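Local structure of papillomavirus transcription factor E2 (Human papillomavirus type 18, 1QQH) at residues T39-C44 and L93-E98; T51-F56 and D61-Y66. The protein regulates transcription of the viral genome, and this fragment comes from its N-terminal activation domain. The protein carries 1 engineered substitution. All blocks are in the same frame, centred on the assembly; numbering follows the deposited sequence.

Interaction 1 of 2, residues T39-C44 and L93-E98; sequences TEPTHC and LYYVKE
Tyr95 reaches from strand 92-97 to the loop 39-44 and meets two of its residues, Pro41 and Cys44. The three side chains are buried, and they make the whole contact. No hydrogen bond joins the two segments. The backbones stay well apart: the nearest CA atoms, those of Pro41 and Tyr94, are 8.7 Å from each other, and the tyrosine ring spans the gap.

Tyr95 CB already points at the loop. Its chi1 of 62° leans the ring along the strand toward Lys97, and the hydroxyl end reaches Cys44. Pro41 CB meets the ring obliquely at Tyr95 CE2, 3.8 Å away. Cys44 takes the far end of the ring. Its SG is 3.5 Å from Tyr95 OH and 4.0 Å from Tyr95 CZ. The sulfur lies 44° off the ring normal and 4.8 Å from the ring centroid, so this is an oblique sulfur-aromatic contact. Chi1 of Cys44 (-66°) sets SG beside its backbone N, at that hydroxyl end.

A cis peptide bond precedes Pro41 and gives the loop a sharp change of direction. Within the loop, Thr42 N donates to Glu40 OE1 at 2.9 Å. The bond is bent and meets the carboxylate on its anti side, out of the plane. Lys46 NZ bonds the carbonyl oxygens of Thr39, Pro41 and Cys44, which gathers the loop round one amine.

The contact joins the loop between helix 34-37 and strand 45-56 to the antiparallel sheet. Trp69, Tyr74 and Tyr104 also pack on these residues. With no hydrogen bond across it, the contact is van der Waals and sulfur-aromatic, while polar bonds within the loop and to Lys46 help set the loop's form.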
loop_
_atom_site.group_PDB
_atom_site.type_symbol
_atom_site.label_atom_id
_atom_site.label_comp_id
_atom_site.label_asym_id
_atom_site.label_seq_id
_atom_site.Cartn_x
_atom_site.Cartn_y
_atom_site.Cartn_z
ATOM N N THR A 39 -0.372 13.341 -8.318
ATOM C CA THR A 39 -0.890 13.503 -9.665
ATOM C C THR A 39 -2.360 13.898 -9.562
ATOM O O THR A 39 -3.053 13.501 -8.627
ATOM C CB THR A 39 -0.776 12.196 -10.463
ATOM O OG1 THR A 39 0.582 11.743 -10.443
ATOM C CG2 THR A 39 -1.213 12.408 -11.896
ATOM N N GLU A 40 -2.824 14.690 -10.520
ATOM C CA GLU A 40 -4.207 15.142 -10.542
ATOM C C GLU A 40 -5.191 14.001 -10.759
ATOM O O GLU A 40 -4.955 13.116 -11.578
ATOM C CB GLU A 40 -4.393 16.185 -11.644
ATOM C CG GLU A 40 -3.784 17.532 -11.316
ATOM C CD GLU A 40 -4.557 18.265 -10.241
ATOM O OE1 GLU A 40 -5.245 17.599 -9.438
ATOM O OE2 GLU A 40 -4.466 19.512 -10.195
ATOM N N PRO A 41 -6.296 13.986 -9.995
ATOM C CA PRO A 41 -6.617 14.983 -8.967
ATOM C C PRO A 41 -5.805 14.695 -7.708
ATOM O O PRO A 41 -5.759 13.556 -7.237
ATOM C CB PRO A 41 -8.112 14.783 -8.756
ATOM C CG PRO A 41 -8.267 13.314 -8.971
ATOM C CD PRO A 41 -7.425 13.061 -10.195
ATOM N N THR A 42 -5.161 15.725 -7.171
ATOM C CA THR A 42 -4.340 15.551 -5.982
ATOM C C THR A 42 -5.179 15.366 -4.735
ATOM O O THR A 42 -6.381 15.645 -4.740
ATOM C CB THR A 42 -3.418 16.745 -5.776
ATOM O OG1 THR A 42 -4.208 17.922 -5.564
ATOM C CG2 THR A 42 -2.532 16.936 -6.995
ATOM N N HIS A 43 -4.538 14.885 -3.670
ATOM C CA HIS A 43 -5.214 14.644 -2.400
ATOM C C HIS A 43 -6.283 13.576 -2.543
ATOM O O HIS A 43 -7.170 13.466 -1.699
ATOM C CB HIS A 43 -5.858 15.934 -1.878
ATOM C CG HIS A 43 -4.867 16.973 -1.455
ATOM N ND1 HIS A 43 -5.234 18.266 -1.141
ATOM C CD2 HIS A 43 -3.527 16.907 -1.277
ATOM C CE1 HIS A 43 -4.161 18.951 -0.788
ATOM N NE2 HIS A 43 -3.111 18.150 -0.862
ATOM N N CYS A 44 -6.207 12.800 -3.616
ATOM C CA CYS A 44 -7.164 11.726 -3.861
ATOM C C CYS A 44 -6.428 10.449 -4.232
ATOM O O CYS A 44 -5.256 10.480 -4.593
ATOM C CB CYS A 44 -8.077 12.063 -5.037
ATOM S SG CYS A 44 -9.187 13.442 -4.836
ATOM N N LEU A 93 -11.994 17.004 -17.421
ATOM C CA LEU A 93 -12.222 15.831 -16.575
ATOM C C LEU A 93 -12.615 16.278 -15.182
ATOM O O LEU A 93 -12.002 17.179 -14.609
ATOM C CB LEU A 93 -10.966 14.971 -16.482
ATOM C CG LEU A 93 -10.309 14.535 -17.792
ATOM C CD1 LEU A 93 -9.136 13.613 -17.464
ATOM C CD2 LEU A 93 -11.320 13.826 -18.687
ATOM N N TYR A 94 -13.643 15.652 -14.631
ATOM C CA TYR A 94 -14.081 16.018 -13.301
ATOM C C TYR A 94 -14.662 14.819 -12.564
ATOM O O TYR A 94 -14.881 13.755 -13.142
ATOM C CB TYR A 94 -15.134 17.140 -13.396
ATOM C CG TYR A 94 -16.469 16.734 -14.012
ATOM C CD1 TYR A 94 -17.526 16.289 -13.213
ATOM C CD2 TYR A 94 -16.676 16.802 -15.388
ATOM C CE1 TYR A 94 -18.761 15.926 -13.767
ATOM C CE2 TYR A 94 -17.902 16.444 -15.956
ATOM C CZ TYR A 94 -18.942 16.006 -15.136
ATOM O OH TYR A 94 -20.150 15.643 -15.691
ATOM N N TYR A 95 -14.878 14.994 -11.272
ATOM C CA TYR A 95 -15.504 13.972 -10.469
ATOM C C TYR A 95 -16.472 14.761 -9.600
ATOM O O TYR A 95 -16.230 15.935 -9.306
ATOM C CB TYR A 95 -14.479 13.199 -9.630
ATOM C CG TYR A 95 -13.691 14.001 -8.614
ATOM C CD1 TYR A 95 -14.017 13.960 -7.257
ATOM C CD2 TYR A 95 -12.578 14.749 -9.000
ATOM C CE1 TYR A 95 -13.251 14.637 -6.311
ATOM C CE2 TYR A 95 -11.809 15.428 -8.070
ATOM C CZ TYR A 95 -12.147 15.368 -6.728
ATOM O OH TYR A 95 -11.373 16.032 -5.803
ATOM N N VAL A 96 -17.585 14.143 -9.226
ATOM C CA VAL A 96 -18.561 14.836 -8.402
ATOM C C VAL A 96 -18.117 14.696 -6.960
ATOM O O VAL A 96 -17.991 13.585 -6.450
ATOM C CB VAL A 96 -19.972 14.235 -8.585
ATOM C CG1 VAL A 96 -20.990 15.032 -7.786
ATOM C CG2 VAL A 96 -20.338 14.233 -10.061
ATOM N N LYS A 97 -17.852 15.827 -6.323
ATOM C CA LYS A 97 -17.415 15.828 -4.941
ATOM C C LYS A 97 -18.504 16.438 -4.066
ATOM O O LYS A 97 -18.702 17.658 -4.051
ATOM C CB LYS A 97 -16.123 16.625 -4.799
ATOM C CG LYS A 97 -15.551 16.610 -3.395
ATOM C CD LYS A 97 -14.277 17.430 -3.311
ATOM C CE LYS A 97 -13.683 17.387 -1.914
ATOM N NZ LYS A 97 -12.450 18.209 -1.841
ATOM N N GLU A 98 -19.208 15.579 -3.339
ATOM C CA GLU A 98 -20.286 16.029 -2.474
ATOM C C GLU A 98 -21.303 16.798 -3.318
ATOM O O GLU A 98 -21.649 17.941 -3.021
ATOM C CB GLU A 98 -19.725 16.907 -1.347
ATOM C CG GLU A 98 -18.735 16.168 -0.434
ATOM C CD GLU A 98 -18.223 17.021 0.721
ATOM O OE1 GLU A 98 -19.040 17.402 1.586
ATOM O OE2 GLU A 98 -17.007 17.311 0.767
#

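Interaction 2 of 2, residues T51-F56 and D61-Y66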
loop_
_atom_site.group_PDB
_atom_site.type_symbol
_atom_site.label_atom_id
_atom_site.label_comp_id
_atom_site.label_asym_id
_atom_site.label_seq_id
_atom_site.Cartn_x
_atom_site.Cartn_y
_atom_site.Cartn_z
ATOM N N THR A 51 -7.577 6.110 -20.898
ATOM C CA THR A 51 -7.054 7.103 -21.821
ATOM C C THR A 51 -8.091 7.980 -22.501
ATOM O O THR A 51 -9.000 7.482 -23.172
ATOM C CB THR A 51 -6.232 6.419 -22.935
ATOM O OG1 THR A 51 -5.071 5.824 -22.363
ATOM C CG2 THR A 51 -5.799 7.424 -23.995
ATOM N N VAL A 52 -7.937 9.289 -22.337
ATOM C CA VAL A 52 -8.817 10.251 -22.985
ATOM C C VAL A 52 -7.963 10.993 -24.011
ATOM O O VAL A 52 -6.907 11.533 -23.674
ATOM C CB VAL A 52 -9.391 11.273 -21.991
ATOM C CG1 VAL A 52 -10.093 12.400 -22.748
ATOM C CG2 VAL A 52 -10.371 10.589 -21.064
ATOM N N GLN A 53 -8.408 11.002 -25.263
ATOM C CA GLN A 53 -7.665 11.686 -26.316
ATOM C C GLN A 53 -8.331 12.996 -26.682
ATOM O O GLN A 53 -9.546 13.056 -26.859
ATOM C CB GLN A 53 -7.594 10.836 -27.573
ATOM C CG GLN A 53 -6.968 9.489 -27.405
ATOM C CD GLN A 53 -7.077 8.697 -28.685
ATOM O OE1 GLN A 53 -8.186 8.385 -29.144
ATOM N NE2 GLN A 53 -5.930 8.377 -29.288
ATOM N N VAL A 54 -7.527 14.045 -26.800
ATOM C CA VAL A 54 -8.040 15.350 -27.170
ATOM C C VAL A 54 -7.301 15.837 -28.404
ATOM O O VAL A 54 -6.071 15.835 -28.444
ATOM C CB VAL A 54 -7.840 16.378 -26.047
ATOM C CG1 VAL A 54 -8.303 17.749 -26.513
ATOM C CG2 VAL A 54 -8.620 15.954 -24.813
ATOM N N TYR A 55 -8.062 16.235 -29.414
ATOM C CA TYR A 55 -7.489 16.745 -30.653
ATOM C C TYR A 55 -7.761 18.244 -30.711
ATOM O O TYR A 55 -8.915 18.669 -30.733
ATOM C CB TYR A 55 -8.127 16.060 -31.862
ATOM C CG TYR A 55 -7.977 14.558 -31.866
ATOM C CD1 TYR A 55 -8.807 13.751 -31.091
ATOM C CD2 TYR A 55 -7.001 13.941 -32.640
ATOM C CE1 TYR A 55 -8.669 12.362 -31.091
ATOM C CE2 TYR A 55 -6.852 12.555 -32.648
ATOM C CZ TYR A 55 -7.689 11.773 -31.874
ATOM O OH TYR A 55 -7.546 10.403 -31.889
ATOM N N PHE A 56 -6.696 19.038 -30.724
ATOM C CA PHE A 56 -6.835 20.486 -30.772
ATOM C C PHE A 56 -6.861 20.966 -32.207
ATOM O O PHE A 56 -6.091 20.497 -33.044
ATOM C CB PHE A 56 -5.699 21.148 -30.000
ATOM C CG PHE A 56 -5.641 20.729 -28.566
ATOM C CD1 PHE A 56 -4.722 19.778 -28.142
ATOM C CD2 PHE A 56 -6.547 21.250 -27.644
ATOM C CE1 PHE A 56 -4.704 19.346 -26.823
ATOM C CE2 PHE A 56 -6.540 20.828 -26.325
ATOM C CZ PHE A 56 -5.614 19.870 -25.913
ATOM N N ASP A 61 -3.228 15.093 -35.628
ATOM C CA ASP A 61 -1.882 15.186 -35.080
ATOM C C ASP A 61 -2.022 16.198 -33.951
ATOM O O ASP A 61 -3.077 16.821 -33.817
ATOM C CB ASP A 61 -0.897 15.712 -36.129
ATOM C CG ASP A 61 -0.810 14.814 -37.355
ATOM O OD1 ASP A 61 -0.410 13.635 -37.208
ATOM O OD2 ASP A 61 -1.141 15.289 -38.465
ATOM N N ASN A 62 -0.980 16.372 -33.144
ATOM C CA ASN A 62 -1.060 17.326 -32.039
ATOM C C ASN A 62 -2.101 16.801 -31.039
ATOM O O ASN A 62 -2.746 17.567 -30.327
ATOM C CB ASN A 62 -1.456 18.709 -32.596
ATOM C CG ASN A 62 -1.733 19.738 -31.510
ATOM O OD1 ASN A 62 -1.027 19.808 -30.505
ATOM N ND2 ASN A 62 -2.759 20.554 -31.723
ATOM N N CYS A 63 -2.242 15.479 -30.994
ATOM C CA CYS A 63 -3.199 14.816 -30.112
ATOM C C CYS A 63 -2.723 14.597 -28.672
ATOM O O CYS A 63 -1.866 13.753 -28.417
ATOM C CB CYS A 63 -3.593 13.467 -30.717
ATOM S SG CYS A 63 -4.556 12.393 -29.616
ATOM N N MET A 64 -3.294 15.347 -27.733
ATOM C CA MET A 64 -2.941 15.205 -26.326
ATOM C C MET A 64 -3.722 14.079 -25.656
ATOM O O MET A 64 -4.890 13.838 -25.967
ATOM C CB MET A 64 -3.198 16.509 -25.569
ATOM C CG MET A 64 -2.040 17.493 -25.625
ATOM S SD MET A 64 -0.560 16.844 -24.799
ATOM C CE MET A 64 -0.583 17.788 -23.239
ATOM N N THR A 65 -3.064 13.390 -24.732
ATOM C CA THR A 65 -3.688 12.298 -24.006
ATOM C C THR A 65 -3.787 12.624 -22.525
ATOM O O THR A 65 -2.898 13.263 -21.964
ATOM C CB THR A 65 -2.896 10.990 -24.173
ATOM O OG1 THR A 65 -3.038 10.516 -25.517
ATOM C CG2 THR A 65 -3.421 9.926 -23.229
ATOM N N TYR A 66 -4.889 12.206 -21.908
ATOM C CA TYR A 66 -5.108 12.412 -20.483
ATOM C C TYR A 66 -5.668 11.148 -19.873
ATOM O O TYR A 66 -6.215 10.296 -20.574
ATOM C CB TYR A 66 -6.080 13.552 -20.217
ATOM C CG TYR A 66 -5.673 14.831 -20.871
ATOM C CD1 TYR A 66 -6.019 15.092 -22.198
ATOM C CD2 TYR A 66 -4.888 15.759 -20.197
ATOM C CE1 TYR A 66 -5.596 16.228 -22.831
ATOM C CE2 TYR A 66 -4.453 16.915 -20.833
ATOM C CZ TYR A 66 -4.814 17.132 -22.151
ATOM O OH TYR A 66 -4.375 18.240 -22.812
#
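Strands 51-56 and 63-66 run antiparallel at 154°, joined by two hydrogen-bonded pairs, Val52 with Tyr66 and Val54 with Met64. Val52 N to Tyr66 O is 2.7 Å and Val54 N to Met64 O is 2.8 Å, both nearly straight. The return bond from Met64 N to Val54 O is more bent, at 131°.

On the face with Val52, Val54, Met64 and Tyr66, Val54 CG2 lies 3.6 Å from Tyr66 CE1, oblique to that ring. The Phe56 ring presents its edge to the second strand. Its CE1 is 3.4 Å from Met64 CB, and Tyr66 OH lies at the edge, in the ring plane. Val54 CG1 sits over one face of the Phe56 ring, offset toward the rim.

This is the end of the beta hairpin formed by strands 45-56 and 63-75. Helix 107-111 covers the Val54 and Phe56 side, and strand 120-124 pairs with the other edge of strand 45-56.

The other face carries Gln53, Tyr55, Cys63 and Thr65. Cys63 SG stands over the Tyr55 ring, toward its rim, 4.0 Å from the centroid. That SG is anti to its backbone N (chi1 170°), which carries it toward strand 51-56. Thr51 and Thr65 meet through their CG2 methyls at 3.5 Å.

How the interactions relate
Both interactions reach the same antiparallel sheet, and their centres lie about 20 Å apart. Interaction 1 is buried near the centre of the chain. It brings together residues distant in sequence through a small side-chain contact, with no bond between the backbones. Interaction 2 lies farther out and is partly exposed. It pairs neighbours across a hairpin, with backbone hydrogen bonds and a much larger buried surface. The buried contact relies on one tyrosine, with a proline and a sulfur against it; in the hairpin the sulfur contact only adds to the backbone ladder. Leu93, which takes no part in the contact with 39-44, packs on Val52 and Tyr66 and so brings the two places together.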